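Local coordinates for acetyltransferase (Bacillus cereus, PDB 1Y9W), which probably transfers an acyl group, most likely acetyl from acetyl-coenzyme A, to an acceptor molecule, at residues Tyr62-Asp67 with Arg98-Asp103; Arg119-Val124 with Gln133-Lys138. All coordinates share one frame; numbering follows the deposited sequence.

Contact 1. Residues Tyr62-Asp67 with Arg98-Asp103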
loop_
_atom_site.group_PDB
_atom_site.type_symbol
_atom_site.label_atom_id
_atom_site.label_comp_id
_atom_site.label_asym_id
_atom_site.label_seq_id
_atom_site.Cartn_x
_atom_site.Cartn_y
_atom_site.Cartn_z
ATOM N N TYR A 62 8.271 -9.225 -9.091
ATOM C CA TYR A 62 7.642 -9.693 -10.316
ATOM C C TYR A 62 6.121 -9.681 -10.275
ATOM O O TYR A 62 5.457 -10.668 -10.596
ATOM C CB TYR A 62 8.176 -11.072 -10.706
ATOM C CG TYR A 62 9.580 -10.975 -11.252
ATOM C CD1 TYR A 62 9.843 -10.266 -12.427
ATOM C CD2 TYR A 62 10.658 -11.531 -10.563
ATOM C CE1 TYR A 62 11.148 -10.109 -12.900
ATOM C CE2 TYR A 62 11.969 -11.381 -11.026
ATOM C CZ TYR A 62 12.207 -10.671 -12.191
ATOM O OH TYR A 62 13.496 -10.528 -12.646
ATOM N N HIS A 63 5.580 -8.535 -9.873
ATOM C CA HIS A 63 4.141 -8.340 -9.837
ATOM C C HIS A 63 3.873 -6.865 -10.073
ATOM O O HIS A 63 4.740 -6.017 -9.836
ATOM C CB HIS A 63 3.556 -8.761 -8.482
ATOM C CG HIS A 63 3.452 -7.643 -7.490
ATOM N ND1 HIS A 63 2.244 -7.196 -6.999
ATOM C CD2 HIS A 63 4.402 -6.884 -6.897
ATOM C CE1 HIS A 63 2.455 -6.210 -6.145
ATOM N NE2 HIS A 63 3.756 -6.001 -6.066
ATOM N N LEU A 64 2.673 -6.570 -10.552
ATOM C CA LEU A 64 2.261 -5.198 -10.789
ATOM C C LEU A 64 1.167 -4.793 -9.804
ATOM O O LEU A 64 0.156 -5.484 -9.661
ATOM C CB LEU A 64 1.716 -5.034 -12.209
ATOM C CG LEU A 64 0.976 -3.706 -12.421
ATOM C CD1 LEU A 64 1.948 -2.546 -12.285
ATOM C CD2 LEU A 64 0.301 -3.689 -13.784
ATOM N N HIS A 65 1.374 -3.690 -9.096
ATOM C CA HIS A 65 0.340 -3.217 -8.198
ATOM C C HIS A 65 -0.164 -1.946 -8.838
ATOM O O HIS A 65 0.615 -1.023 -9.075
ATOM C CB HIS A 65 0.875 -2.907 -6.797
ATOM C CG HIS A 65 -0.172 -2.348 -5.880
ATOM N ND1 HIS A 65 -0.517 -1.012 -5.868
ATOM C CD2 HIS A 65 -1.015 -2.958 -5.012
ATOM C CE1 HIS A 65 -1.527 -0.825 -5.037
ATOM N NE2 HIS A 65 -1.850 -1.990 -4.504
ATOM N N ILE A 66 -1.453 -1.907 -9.151
ATOM C CA ILE A 66 -2.028 -0.719 -9.761
ATOM C C ILE A 66 -2.390 0.264 -8.656
ATOM O O ILE A 66 -3.245 -0.010 -7.821
ATOM C CB ILE A 66 -3.272 -1.062 -10.595
ATOM C CG1 ILE A 66 -2.875 -2.003 -11.736
ATOM C CG2 ILE A 66 -3.886 0.219 -11.163
ATOM C CD1 ILE A 66 -4.027 -2.432 -12.599
ATOM N N ASP A 67 -1.718 1.412 -8.668
ATOM C CA ASP A 67 -1.903 2.452 -7.660
ATOM C C ASP A 67 -3.077 3.368 -7.918
ATOM O O ASP A 67 -3.866 3.652 -7.020
ATOM C CB ASP A 67 -0.632 3.289 -7.559
ATOM C CG ASP A 67 0.593 2.448 -7.268
ATOM O OD1 ASP A 67 0.537 1.620 -6.336
ATOM O OD2 ASP A 67 1.615 2.613 -7.965
ATOM N N ARG A 98 3.837 -11.973 -12.897
ATOM C CA ARG A 98 3.007 -13.159 -12.821
ATOM C C ARG A 98 1.682 -12.839 -12.144
ATOM O O ARG A 98 0.716 -13.606 -12.227
ATOM C CB ARG A 98 3.753 -14.219 -12.008
ATOM C CG ARG A 98 5.270 -13.972 -11.910
ATOM C CD ARG A 98 5.854 -14.660 -10.694
ATOM N NE ARG A 98 5.158 -14.223 -9.489
ATOM C CZ ARG A 98 5.000 -14.961 -8.390
ATOM N NH1 ARG A 98 5.494 -16.195 -8.319
ATOM N NH2 ARG A 98 4.324 -14.466 -7.365
ATOM N N LEU A 99 1.637 -11.685 -11.490
ATOM C CA LEU A 99 0.460 -11.292 -10.741
ATOM C C LEU A 99 0.224 -9.789 -10.757
ATOM O O LEU A 99 1.157 -9.002 -10.937
ATOM C CB LEU A 99 0.649 -11.770 -9.298
ATOM C CG LEU A 99 -0.155 -11.179 -8.142
ATOM C CD1 LEU A 99 -1.567 -11.758 -8.122
ATOM C CD2 LEU A 99 0.563 -11.501 -6.848
ATOM N N ILE A 100 -1.038 -9.405 -10.573
ATOM C CA ILE A 100 -1.423 -7.997 -10.501
ATOM C C ILE A 100 -2.274 -7.819 -9.250
ATOM O O ILE A 100 -3.221 -8.581 -9.029
ATOM C CB ILE A 100 -2.267 -7.551 -11.708
ATOM C CG1 ILE A 100 -1.518 -7.847 -13.004
ATOM C CG2 ILE A 100 -2.554 -6.052 -11.607
ATOM C CD1 ILE A 100 -2.279 -7.446 -14.252
ATOM N N LEU A 101 -1.928 -6.832 -8.429
ATOM C CA LEU A 101 -2.679 -6.558 -7.207
ATOM C C LEU A 101 -3.176 -5.126 -7.238
ATOM O O LEU A 101 -2.510 -4.241 -7.772
ATOM C CB LEU A 101 -1.800 -6.735 -5.969
ATOM C CG LEU A 101 -1.251 -8.124 -5.659
ATOM C CD1 LEU A 101 -0.229 -8.020 -4.544
ATOM C CD2 LEU A 101 -2.392 -9.047 -5.263
ATOM N N LEU A 102 -4.351 -4.907 -6.662
ATOM C CA LEU A 102 -4.947 -3.580 -6.583
ATOM C C LEU A 102 -6.100 -3.633 -5.581
ATOM O O LEU A 102 -6.623 -4.704 -5.270
ATOM C CB LEU A 102 -5.468 -3.145 -7.958
ATOM C CG LEU A 102 -6.642 -3.926 -8.562
ATOM C CD1 LEU A 102 -7.952 -3.445 -7.965
ATOM C CD2 LEU A 102 -6.681 -3.718 -10.061
ATOM N N ASP A 103 -6.475 -2.484 -5.042
ATOM C CA ASP A 103 -7.600 -2.445 -4.125
ATOM C C ASP A 103 -8.485 -1.320 -4.611
ATOM O O ASP A 103 -8.029 -0.433 -5.336
ATOM C CB ASP A 103 -7.167 -2.203 -2.677
ATOM C CG ASP A 103 -6.502 -0.860 -2.473
ATOM O OD1 ASP A 103 -5.253 -0.820 -2.440
ATOM O OD2 ASP A 103 -7.231 0.150 -2.341
HETATM O O HOH W 1 -3.745 -2.986 -2.807
HETATM O O HOH W 2 -5.049 0.024 -6.071
#

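Contact 2. Residues Arg119-Val124 with Gln133-Lys138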
loop_
_atom_site.group_PDB
_atom_site.type_symbol
_atom_site.label_atom_id
_atom_site.label_comp_id
_atom_site.label_asym_id
_atom_site.label_seq_id
_atom_site.Cartn_x
_atom_site.Cartn_y
_atom_site.Cartn_z
ATOM N N ARG A 119 -10.196 -11.064 -9.026
ATOM C CA ARG A 119 -10.875 -11.797 -7.971
ATOM C C ARG A 119 -10.660 -11.068 -6.651
ATOM O O ARG A 119 -9.529 -10.756 -6.286
ATOM C CB ARG A 119 -10.319 -13.228 -7.882
ATOM C CG ARG A 119 -10.956 -14.082 -6.796
ATOM C CD ARG A 119 -10.295 -15.446 -6.700
ATOM N NE ARG A 119 -8.940 -15.374 -6.164
ATOM C CZ ARG A 119 -8.651 -15.369 -4.866
ATOM N NH1 ARG A 119 -9.622 -15.440 -3.970
ATOM N NH2 ARG A 119 -7.390 -15.280 -4.463
ATOM N N GLU A 120 -11.746 -10.785 -5.944
ATOM C CA GLU A 120 -11.648 -10.105 -4.661
ATOM C C GLU A 120 -11.146 -11.139 -3.656
ATOM O O GLU A 120 -11.815 -12.139 -3.408
ATOM C CB GLU A 120 -13.023 -9.578 -4.248
ATOM C CG GLU A 120 -13.053 -8.880 -2.902
ATOM C CD GLU A 120 -14.462 -8.514 -2.478
ATOM O OE1 GLU A 120 -15.062 -7.628 -3.119
ATOM O OE2 GLU A 120 -14.975 -9.125 -1.516
ATOM N N TYR A 121 -9.971 -10.915 -3.082
ATOM C CA TYR A 121 -9.433 -11.875 -2.131
ATOM C C TYR A 121 -9.603 -11.449 -0.682
ATOM O O TYR A 121 -9.360 -12.227 0.239
ATOM C CB TYR A 121 -7.952 -12.145 -2.442
ATOM C CG TYR A 121 -7.003 -10.991 -2.178
ATOM C CD1 TYR A 121 -6.488 -10.767 -0.906
ATOM C CD2 TYR A 121 -6.606 -10.136 -3.209
ATOM C CE1 TYR A 121 -5.594 -9.722 -0.663
ATOM C CE2 TYR A 121 -5.715 -9.087 -2.975
ATOM C CZ TYR A 121 -5.212 -8.891 -1.697
ATOM O OH TYR A 121 -4.309 -7.878 -1.452
ATOM N N GLY A 122 -10.024 -10.208 -0.480
ATOM C CA GLY A 122 -10.212 -9.713 0.870
ATOM C C GLY A 122 -11.056 -8.459 0.882
ATOM O O GLY A 122 -11.194 -7.789 -0.133
ATOM N N VAL A 123 -11.631 -8.142 2.032
ATOM C CA VAL A 123 -12.454 -6.955 2.153
ATOM C C VAL A 123 -12.395 -6.413 3.570
ATOM O O VAL A 123 -12.457 -7.175 4.535
ATOM C CB VAL A 123 -13.937 -7.252 1.791
ATOM C CG1 VAL A 123 -14.467 -8.396 2.642
ATOM C CG2 VAL A 123 -14.785 -6.006 1.995
ATOM N N VAL A 124 -12.222 -5.098 3.683
ATOM C CA VAL A 124 -12.221 -4.451 4.982
ATOM C C VAL A 124 -13.573 -3.751 5.008
ATOM O O VAL A 124 -13.787 -2.771 4.304
ATOM C CB VAL A 124 -11.082 -3.415 5.125
ATOM C CG1 VAL A 124 -11.169 -2.716 6.494
ATOM C CG2 VAL A 124 -9.735 -4.109 4.982
ATOM N N GLN A 133 -13.504 -1.402 1.616
ATOM C CA GLN A 133 -12.354 -1.474 0.733
ATOM C C GLN A 133 -12.198 -2.905 0.238
ATOM O O GLN A 133 -12.132 -3.846 1.031
ATOM C CB GLN A 133 -11.101 -1.007 1.489
ATOM C CG GLN A 133 -9.825 -1.051 0.677
ATOM C CD GLN A 133 -8.628 -0.476 1.417
ATOM O OE1 GLN A 133 -8.597 -0.425 2.648
ATOM N NE2 GLN A 133 -7.622 -0.061 0.662
ATOM N N HIS A 134 -12.145 -3.067 -1.078
ATOM C CA HIS A 134 -12.017 -4.389 -1.671
ATOM C C HIS A 134 -10.669 -4.639 -2.329
ATOM O O HIS A 134 -10.211 -3.856 -3.155
ATOM C CB HIS A 134 -13.149 -4.590 -2.662
ATOM C CG HIS A 134 -14.491 -4.304 -2.071
ATOM N ND1 HIS A 134 -14.982 -3.023 -1.934
ATOM C CD2 HIS A 134 -15.401 -5.121 -1.490
ATOM C CE1 HIS A 134 -16.136 -3.064 -1.292
ATOM N NE2 HIS A 134 -16.413 -4.324 -1.011
ATOM N N PHE A 135 -10.042 -5.743 -1.939
ATOM C CA PHE A 135 -8.731 -6.128 -2.439
ATOM C C PHE A 135 -8.828 -7.182 -3.530
ATOM O O PHE A 135 -9.372 -8.272 -3.322
ATOM C CB PHE A 135 -7.883 -6.607 -1.265
ATOM C CG PHE A 135 -7.604 -5.521 -0.265
ATOM C CD1 PHE A 135 -6.346 -4.921 -0.197
ATOM C CD2 PHE A 135 -8.624 -5.039 0.558
ATOM C CE1 PHE A 135 -6.109 -3.846 0.680
ATOM C CE2 PHE A 135 -8.401 -3.967 1.436
ATOM C CZ PHE A 135 -7.144 -3.369 1.497
ATOM N N PHE A 136 -8.292 -6.834 -4.698
ATOM C CA PHE A 136 -8.334 -7.705 -5.867
ATOM C C PHE A 136 -6.986 -8.249 -6.325
ATOM O O PHE A 136 -5.929 -7.713 -6.005
ATOM C CB PHE A 136 -8.970 -6.972 -7.057
ATOM C CG PHE A 136 -10.428 -6.638 -6.874
ATOM C CD1 PHE A 136 -10.816 -5.434 -6.284
ATOM C CD2 PHE A 136 -11.414 -7.524 -7.307
ATOM C CE1 PHE A 136 -12.173 -5.113 -6.127
ATOM C CE2 PHE A 136 -12.770 -7.219 -7.157
ATOM C CZ PHE A 136 -13.153 -6.010 -6.567
ATOM N N GLU A 137 -7.054 -9.335 -7.086
ATOM C CA GLU A 137 -5.878 -9.970 -7.646
ATOM C C GLU A 137 -6.269 -10.624 -8.963
ATOM O O GLU A 137 -7.425 -10.980 -9.190
ATOM C CB GLU A 137 -5.306 -11.044 -6.712
ATOM C CG GLU A 137 -6.141 -12.312 -6.624
ATOM C CD GLU A 137 -5.289 -13.557 -6.444
ATOM O OE1 GLU A 137 -4.312 -13.500 -5.671
ATOM O OE2 GLU A 137 -5.599 -14.596 -7.068
ATOM N N LYS A 138 -5.277 -10.751 -9.832
ATOM C CA LYS A 138 -5.432 -11.386 -11.122
ATOM C C LYS A 138 -4.084 -12.030 -11.399
ATOM O O LYS A 138 -3.043 -11.368 -11.357
ATOM C CB LYS A 138 -5.759 -10.375 -12.219
ATOM C CG LYS A 138 -5.686 -10.996 -13.603
ATOM C CD LYS A 138 -5.961 -10.008 -14.712
ATOM C CE LYS A 138 -7.444 -9.774 -14.901
ATOM N NZ LYS A 138 -7.685 -8.938 -16.119
HETATM O O HOH W 3 -7.287 -14.981 -8.778
#

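Contact 1. Residues Tyr62-Asp67 with Arg98-Asp103
L64 is bonded on both sides to the neighbouring strand: its N-H goes to L99 O (2.9 Å) and its O receives the N-H of L101 (2.8 Å), the two-sided bonding of a parallel pair. I66 N then reaches L101 O at 2.9 Å, more bent, at an N-H...O angle of 149°. R98 N donates to Y62 O just before the strands. The segment axes run 22° from parallel, and they are the two parallel strands of a beta-alpha-beta crossover through helix 80-94, in the central sheet of the GNAT fold. Apolar contacts lie on the face that this helix covers, where L64 packs on I88 and I66 on L85. There I66 CD1 is the bridging atom, 4.0 Å from I100 CG2 and 3.9 Å from L102 CD2; I66 and L102 lie side by side, whereas I66 crosses I100 at a slant. The opposite face mixes histidines with leucines: H63 and H65 lie there beside L99 and L101. The H65 ring, with CG anti to the backbone N (chi1 177°), sits with one face over L101 O, 3.4 Å from H65 CD2. H65 ND1 donates to D67 OD1 at 2.9 Å, meeting it from above the carboxylate plane, and a water links H65 NE2 to D103 OD1. The other carboxylate oxygen, D103 OD2, accepts a hydrogen bond from Q133 NE2.

Contact 2. Residues Arg119-Val124 with Gln133-Lys138
Y121 and F135 form the close-packed part of the pairing. F135 CB lies over one face of the Y121 ring, 3.8 Å from its centroid and 23° off the ring normal, with Y121 CZ the nearest ring atom; this is a CH-pi contact. Y121 CG stands between the backbone N and carbonyl carbon (chi1 69°), and the ring beyond it lies across the partner strand, its edge turned to F136 O. Beyond G122, whose O meets the F135 ring at its edge, V124 CG2 touches F135 CE2 at 3.8 Å. Y121 and F135 of the second subunit meet F135 and Y121 in turn, extending this aromatic packing across the dimer.

The exposed side is looser: R119 reaches the buried E137 through a salt bridge whose hydrogen bond, R119 NH2 to E137 OE2 at 3.2 Å, is weak, and a shared water accepts from R119 NE and donates to the same OE2. The guanidinium and carboxylate planes are 76° apart. On the other face E120, also exposed, extends obliquely across H134, its OE1 3.0 Å from H134 CD2.

The backbone is irregular between them: F135 O takes the N-H of Y121 at 2.7 Å and, weakly, that of G122 at 3.5 Å. Two residues thus face one, and the register moves by one between E120 and G122, making this antiparallel hairpin one with a classic beta bulge.

From the N terminus, the chain passes strands 38-45 and 51-60 before laying down 63-71. Contact 1 closes when the chain, having run through helix 80-94, returns in parallel as strand 99-105. Helix 110-115 follows, and only then does contact 2 open at R119, closing after a loop of eight residues at Q133. The two closures are therefore in series, neither nested nor crossed. Their centres are about 12 Å apart, yet they adjoin: strand 133-139 inserts between 99-105 and 119-124, with L102 O 2.8 Å from F136 N and I100 N 2.9 Å from K138 O. One mixed sheet thus joins crossover to hairpin, and both contacts touch the second subunit.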